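Matching sites in DMATS type aromatic prenyltransferase from Micromonospora olivasterospora, a protein that probably transfers a dimethylallyl group to position 6 of the indole ring of tryptophan, as a DMATS-type aromatic prenyltransferase (PDB 6ZRX (chain A, 1.70 Å), residues Gly325-Val330 and Val343-Glu348), and in its relative DMATS type aromatic prenyltransferase from Streptomyces coelicolor (PDB 6ZS0 (chain B, 1.50 Å), residues Gly322-Leu327 and Ala341-Glu346). One frame, after least-squares fit of the local backbone (RMSD 0.25 Å); residues are numbered along the deposited sequences.

Structure 1 (6ZRX); sequences GLIAHV and VYLSAE. With TRP (tryptophan), chain C; 6C7 (S-(3-methylbut-2-en-1-yl) trihydrogen thiodiphosphate), chain D.
His329 and Tyr344 touch through CB of the histidine and CD1 of the tyrosine, 3.6 Å apart. The bound tryptophan lies over one face of the His329 ring, its CZ2 3.4 Å above the plane near the centre; its OXT stands at the edge, in plane. His329 O, which accepts the backbone N-H of Tyr344, sits in plane at the Tyr344 ring edge, 3.4 Å from CD1, as does O8 of the thiodiphosphate; Tyr344 OH stands 3.4 Å from O8, at best a weak hydrogen bond. This hairpin, strands 327-334 and 340-346 of the ABBA barrel, thus contributes to the pockets of the bound tryptophan and of the thiodiphosphate. On its other face Ile327 CG1 lies beside Leu345 CD2 at 4.0 Å, and Val343, paired with Val330, packs on Leu308. Ser346 OG donates to Gly325 O at 2.6 Å. Leu326, CG anti to N (chi1 171°), brings CD1 3.5 Å from Ser346 O; its CB meets Glu348 OE1 at 3.9 Å, and that carboxylate salt-bridges Arg318.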
loop_
_atom_site.group_PDB
_atom_site.type_symbol
_atom_site.label_atom_id
_atom_site.label_comp_id
_atom_site.label_asym_id
_atom_site.label_seq_id
_atom_site.Cartn_x
_atom_site.Cartn_y
_atom_site.Cartn_z
ATOM N N GLY A 325 -14.997 -5.301 3.493
ATOM C CA GLY A 325 -13.760 -4.567 3.810
ATOM C C GLY A 325 -12.647 -5.422 4.406
ATOM O O GLY A 325 -11.557 -4.847 4.621
ATOM N N LEU A 326 -12.860 -6.722 4.684
ATOM C CA LEU A 326 -11.730 -7.635 5.041
ATOM C C LEU A 326 -10.740 -7.627 3.875
ATOM O O LEU A 326 -9.545 -7.388 4.102
ATOM C CB LEU A 326 -12.230 -9.057 5.310
ATOM C CG LEU A 326 -11.144 -10.124 5.476
ATOM C CD1 LEU A 326 -10.196 -9.774 6.608
ATOM C CD2 LEU A 326 -11.772 -11.486 5.697
ATOM N N ILE A 327 -11.231 -7.907 2.668
ATOM C CA ILE A 327 -10.441 -7.782 1.418
ATOM C C ILE A 327 -10.567 -6.323 0.985
ATOM O O ILE A 327 -11.573 -5.961 0.376
ATOM C CB ILE A 327 -10.906 -8.776 0.349
ATOM C CG1 ILE A 327 -10.817 -10.219 0.860
ATOM C CG2 ILE A 327 -10.120 -8.584 -0.945
ATOM C CD1 ILE A 327 -11.474 -11.233 -0.050
ATOM N N ALA A 328 -9.624 -5.497 1.394
ATOM C CA ALA A 328 -9.729 -4.033 1.288
ATOM C C ALA A 328 -9.395 -3.585 -0.142
ATOM O O ALA A 328 -10.065 -2.669 -0.645
ATOM C CB ALA A 328 -8.832 -3.387 2.306
ATOM N N HIS A 329 -8.391 -4.204 -0.750
ATOM C CA HIS A 329 -7.899 -3.897 -2.109
ATOM C C HIS A 329 -7.427 -5.185 -2.776
ATOM O O HIS A 329 -7.078 -6.146 -2.058
ATOM C CB HIS A 329 -6.714 -2.917 -2.086
ATOM C CG HIS A 329 -6.901 -1.663 -1.301
ATOM N ND1 HIS A 329 -7.182 -0.458 -1.909
ATOM C CD2 HIS A 329 -6.762 -1.388 0.017
ATOM C CE1 HIS A 329 -7.245 0.495 -0.997
ATOM N NE2 HIS A 329 -6.991 -0.040 0.183
ATOM N N VAL A 330 -7.355 -5.174 -4.097
ATOM C CA VAL A 330 -6.608 -6.192 -4.881
ATOM C C VAL A 330 -5.841 -5.434 -5.958
ATOM O O VAL A 330 -6.376 -4.426 -6.480
ATOM C CB VAL A 330 -7.538 -7.285 -5.444
ATOM C CG1 VAL A 330 -8.552 -6.743 -6.431
ATOM C CG2 VAL A 330 -6.749 -8.445 -6.031
ATOM N N VAL A 343 -3.254 -9.240 -2.601
ATOM C CA VAL A 343 -4.531 -9.145 -1.865
ATOM C C VAL A 343 -4.242 -8.439 -0.540
ATOM O O VAL A 343 -3.311 -8.840 0.143
ATOM C CB VAL A 343 -5.138 -10.533 -1.650
ATOM C CG1 VAL A 343 -6.534 -10.426 -1.105
ATOM C CG2 VAL A 343 -5.118 -11.343 -2.936
ATOM N N TYR A 344 -5.033 -7.430 -0.208
ATOM C CA TYR A 344 -4.863 -6.606 1.008
ATOM C C TYR A 344 -5.940 -7.009 2.003
ATOM O O TYR A 344 -7.118 -6.993 1.636
ATOM C CB TYR A 344 -4.905 -5.123 0.653
ATOM C CG TYR A 344 -3.799 -4.708 -0.286
ATOM C CD1 TYR A 344 -3.853 -5.014 -1.638
ATOM C CD2 TYR A 344 -2.673 -4.049 0.184
ATOM C CE1 TYR A 344 -2.836 -4.648 -2.502
ATOM C CE2 TYR A 344 -1.640 -3.688 -0.667
ATOM C CZ TYR A 344 -1.725 -3.984 -2.016
ATOM O OH TYR A 344 -0.719 -3.627 -2.868
ATOM N N LEU A 345 -5.522 -7.366 3.213
ATOM C CA LEU A 345 -6.384 -7.971 4.250
ATOM C C LEU A 345 -6.401 -7.086 5.492
ATOM O O LEU A 345 -5.329 -6.796 6.050
ATOM C CB LEU A 345 -5.878 -9.385 4.565
ATOM C CG LEU A 345 -5.922 -10.352 3.386
ATOM C CD1 LEU A 345 -5.319 -11.696 3.767
ATOM C CD2 LEU A 345 -7.346 -10.535 2.872
ATOM N N SER A 346 -7.590 -6.690 5.912
ATOM C CA SER A 346 -7.822 -5.739 7.030
ATOM C C SER A 346 -7.732 -6.460 8.377
ATOM O O SER A 346 -8.272 -7.564 8.502
ATOM C CB SER A 346 -9.151 -5.062 6.896
ATOM O OG SER A 346 -9.226 -4.362 5.678
ATOM N N ALA A 347 -7.112 -5.825 9.359
ATOM C CA ALA A 347 -7.016 -6.326 10.750
ATOM C C ALA A 347 -8.404 -6.357 11.410
ATOM O O ALA A 347 -8.642 -7.242 12.246
ATOM C CB ALA A 347 -6.078 -5.452 11.540
ATOM N N GLU A 348 -9.264 -5.393 11.088
ATOM C CA GLU A 348 -10.606 -5.228 11.719
ATOM C C GLU A 348 -10.442 -5.283 13.252
ATOM O O GLU A 348 -11.158 -6.054 13.901
ATOM C CB GLU A 348 -11.568 -6.302 11.210
ATOM C CG GLU A 348 -11.801 -6.254 9.706
ATOM C CD GLU A 348 -12.827 -7.250 9.172
ATOM O OE1 GLU A 348 -13.607 -6.857 8.280
ATOM O OE2 GLU A 348 -12.845 -8.429 9.649
HETATM N N TRP C . -6.732 2.823 3.632
HETATM C CA TRP C . -6.173 3.848 2.682
HETATM C C TRP C . -6.967 3.827 1.378
HETATM O O TRP C . -6.814 4.751 0.574
HETATM C CB TRP C . -4.677 3.619 2.436
HETATM C CG TRP C . -4.346 2.300 1.808
HETATM C CD1 TRP C . -4.155 1.109 2.450
HETATM C CD2 TRP C . -4.155 2.033 0.405
HETATM N NE1 TRP C . -3.872 0.124 1.547
HETATM C CE2 TRP C . -3.861 0.658 0.286
HETATM C CE3 TRP C . -4.221 2.808 -0.755
HETATM C CZ2 TRP C . -3.620 0.052 -0.944
HETATM C CZ3 TRP C . -3.975 2.209 -1.971
HETATM C CH2 TRP C . -3.682 0.850 -2.061
HETATM O OXT TRP C . -7.753 2.884 1.127
HETATM O O4 6C7 D . 3.180 -3.301 -4.983
HETATM P P1 6C7 D . 4.076 -3.173 -3.767
HETATM O O6 6C7 D . 4.895 -4.413 -3.509
HETATM O O5 6C7 D . 4.932 -1.918 -3.783
HETATM O O2 6C7 D . 3.037 -3.043 -2.552
HETATM P P3 6C7 D . 2.620 -1.902 -1.517
HETATM O O8 6C7 D . 1.569 -2.496 -0.633
HETATM O O7 6C7 D . 3.875 -1.438 -0.855
HETATM S S9 6C7 D . 1.734 -0.345 -2.528
HETATM C C10 6C7 D . 0.031 -0.277 -1.894
HETATM C C11 6C7 D . -0.053 0.494 -0.623
HETATM C C12 6C7 D . -0.202 1.811 -0.513
HETATM C C13 6C7 D . -0.214 2.754 -1.684
HETATM C C14 6C7 D . -0.367 2.491 0.813
#

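Structure 2 (6ZS0); sequences GLIAYL and AYLSSE.
Tyr326 and Tyr342 touch through CB of the first and CD1 of the second, 3.8 Å apart. Tyr326 O, which accepts the backbone N-H of Tyr342, sits in plane at the edge of the Tyr342 ring, 3.8 Å from CD1. With chi1 at -72° the Tyr326 ring leaves the sheet on the same side as that of Tyr342, but then runs out past the neighbouring strand. On the other face Ile324 CG1 lies beside Leu343 CD2 at 3.9 Å, and Ala341, paired with Leu327, packs on Leu305 and meets Leu327 CD2 through its CB at 4.0 Å. Ser344 OG donates to Gly322 O at 2.6 Å. Leu323, CG anti to its carbonyl carbon (chi1 -71°), meets Glu346 OE1 through CD2 at 3.6 Å; that carboxylate makes a long, weak ion pair with Arg315.

How the two compare
The main exchange is His329(A) to Tyr326(B). The CB atoms coincide within the error and the rings begin alike, their CG atoms 0.6 Å apart after superposition. NE2 of His329(A) and CE1 of Tyr326(B) are likewise 0.6 Å apart after superposition, so an imidazole nitrogen gives way to ring carbon. CE2 and OH of Tyr326(B) are additional, and the polar end moves outward. The place of that OH is 2.2 Å apart from OXT of the tryptophan bound in structure 1, too near for both to be accommodated as modelled; the phenol would probably have to move, or the amino acid bind differently. The touch of this CB on Tyr344(A) / Tyr342(B) is kept, while the OH atoms of Tyr344(A) and Tyr342(B) stand 1.2 Å apart after superposition. The thiodiphosphate is present in structure 1 alone, and in structure 2 protein atoms from outside the segments reach into part of its place.

On the opposite face two exchanges are paired. CG1 and CG2 of Val343(A) go, leaving Ala341(B), and CG1 and CG2 of Val330(A) are replaced by CG, CD1 and CD2 of Leu327(B). The neighbours still touch, and the longer leucine gains a contact within its own strand, CD2 of Leu327(B) lying 3.9 Å from CG2 of Ile324(B).

Leu326(A) is turned in Leu323(B), chi1 171° against -71°, with the CG atoms 2.3 Å apart after superposition; both models keep the touch on the glutamate. The carboxylate of Glu348(A) is twisted by about 44° in Glu346(B), the CD atoms 1.7 Å apart after superposition. Ser346(A) and Ser344(B) coincide within the error, and OG bonds the O of Gly325(A) / Gly322(B) in both; beside them Ala347(A) becomes Ser345(B), which adds an OG.

Structure 2 (6ZS0)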
loop_
_atom_site.group_PDB
_atom_site.type_symbol
_atom_site.label_atom_id
_atom_site.label_comp_id
_atom_site.label_asym_id
_atom_site.label_seq_id
_atom_site.Cartn_x
_atom_site.Cartn_y
_atom_site.Cartn_z
ATOM N N GLY B 322 -14.956 -5.438 3.768
ATOM C CA GLY B 322 -13.724 -4.738 4.138
ATOM C C GLY B 322 -12.590 -5.665 4.493
ATOM O O GLY B 322 -11.474 -5.181 4.524
ATOM N N LEU B 323 -12.838 -6.954 4.731
ATOM C CA LEU B 323 -11.729 -7.888 5.035
ATOM C C LEU B 323 -10.749 -7.906 3.864
ATOM O O LEU B 323 -9.541 -7.842 4.103
ATOM C CB LEU B 323 -12.261 -9.282 5.344
ATOM C CG LEU B 323 -12.983 -9.391 6.686
ATOM C CD1 LEU B 323 -13.530 -10.796 6.894
ATOM C CD2 LEU B 323 -12.066 -8.981 7.821
ATOM N N ILE B 324 -11.244 -7.972 2.632
ATOM C CA ILE B 324 -10.380 -7.695 1.457
ATOM C C ILE B 324 -10.555 -6.219 1.116
ATOM O O ILE B 324 -11.608 -5.841 0.601
ATOM C CB ILE B 324 -10.684 -8.618 0.275
ATOM C CG1 ILE B 324 -10.472 -10.079 0.640
ATOM C CG2 ILE B 324 -9.842 -8.199 -0.923
ATOM C CD1 ILE B 324 -10.864 -11.053 -0.456
ATOM N N ALA B 325 -9.564 -5.391 1.426
ATOM C CA ALA B 325 -9.625 -3.931 1.243
ATOM C C ALA B 325 -9.280 -3.566 -0.212
ATOM O O ALA B 325 -10.011 -2.792 -0.828
ATOM C CB ALA B 325 -8.702 -3.249 2.195
ATOM N N TYR B 326 -8.180 -4.087 -0.721
ATOM C CA TYR B 326 -7.734 -3.836 -2.106
ATOM C C TYR B 326 -7.358 -5.160 -2.762
ATOM O O TYR B 326 -6.911 -6.091 -2.081
ATOM C CB TYR B 326 -6.496 -2.933 -2.181
ATOM C CG TYR B 326 -6.700 -1.478 -1.850
ATOM C CD1 TYR B 326 -6.871 -1.048 -0.554
ATOM C CD2 TYR B 326 -6.705 -0.522 -2.853
ATOM C CE1 TYR B 326 -7.052 0.301 -0.263
ATOM C CE2 TYR B 326 -6.849 0.823 -2.583
ATOM C CZ TYR B 326 -7.056 1.243 -1.284
ATOM O OH TYR B 326 -7.220 2.592 -1.039
ATOM N N LEU B 327 -7.458 -5.183 -4.073
ATOM C CA LEU B 327 -6.802 -6.170 -4.938
ATOM C C LEU B 327 -5.833 -5.428 -5.843
ATOM O O LEU B 327 -6.129 -4.321 -6.256
ATOM C CB LEU B 327 -7.841 -6.909 -5.780
ATOM C CG LEU B 327 -8.769 -7.854 -5.026
ATOM C CD1 LEU B 327 -9.774 -8.465 -5.980
ATOM C CD2 LEU B 327 -8.007 -8.912 -4.263
ATOM N N ALA B 341 -3.687 -9.474 -2.504
ATOM C CA ALA B 341 -4.884 -9.174 -1.698
ATOM C C ALA B 341 -4.411 -8.466 -0.449
ATOM O O ALA B 341 -3.579 -9.005 0.242
ATOM C CB ALA B 341 -5.660 -10.434 -1.372
ATOM N N TYR B 342 -4.940 -7.258 -0.218
ATOM C CA TYR B 342 -4.698 -6.474 1.010
ATOM C C TYR B 342 -5.812 -6.811 1.983
ATOM O O TYR B 342 -6.998 -6.630 1.624
ATOM C CB TYR B 342 -4.573 -4.983 0.672
ATOM C CG TYR B 342 -3.348 -4.737 -0.154
ATOM C CD1 TYR B 342 -3.363 -4.968 -1.521
ATOM C CD2 TYR B 342 -2.137 -4.452 0.434
ATOM C CE1 TYR B 342 -2.224 -4.838 -2.294
ATOM C CE2 TYR B 342 -0.986 -4.327 -0.319
ATOM C CZ TYR B 342 -1.022 -4.538 -1.682
ATOM O OH TYR B 342 0.127 -4.427 -2.422
ATOM N N LEU B 343 -5.439 -7.264 3.174
ATOM C CA LEU B 343 -6.363 -7.853 4.164
ATOM C C LEU B 343 -6.415 -6.986 5.419
ATOM O O LEU B 343 -5.357 -6.743 6.051
ATOM C CB LEU B 343 -5.916 -9.276 4.491
ATOM C CG LEU B 343 -5.770 -10.187 3.270
ATOM C CD1 LEU B 343 -5.194 -11.553 3.655
ATOM C CD2 LEU B 343 -7.075 -10.338 2.517
ATOM N N SER B 344 -7.621 -6.576 5.772
ATOM C CA SER B 344 -7.895 -5.675 6.899
ATOM C C SER B 344 -7.788 -6.444 8.216
ATOM O O SER B 344 -8.362 -7.518 8.327
ATOM C CB SER B 344 -9.274 -5.057 6.735
ATOM O OG SER B 344 -9.321 -4.229 5.569
ATOM N N SER B 345 -7.138 -5.882 9.224
ATOM C CA SER B 345 -7.080 -6.487 10.569
ATOM C C SER B 345 -8.443 -6.388 11.272
ATOM O O SER B 345 -8.853 -7.330 11.923
ATOM C CB SER B 345 -5.966 -5.865 11.367
ATOM O OG SER B 345 -6.092 -6.220 12.730
ATOM N N GLU B 346 -9.127 -5.257 11.165
ATOM C CA GLU B 346 -10.473 -5.018 11.766
ATOM C C GLU B 346 -10.415 -5.246 13.285
ATOM O O GLU B 346 -11.373 -5.754 13.864
ATOM C CB GLU B 346 -11.515 -5.830 10.980
ATOM C CG GLU B 346 -11.661 -5.287 9.553
ATOM C CD GLU B 346 -12.922 -5.620 8.784
ATOM O OE1 GLU B 346 -13.800 -6.253 9.352
ATOM O OE2 GLU B 346 -13.002 -5.236 7.600
#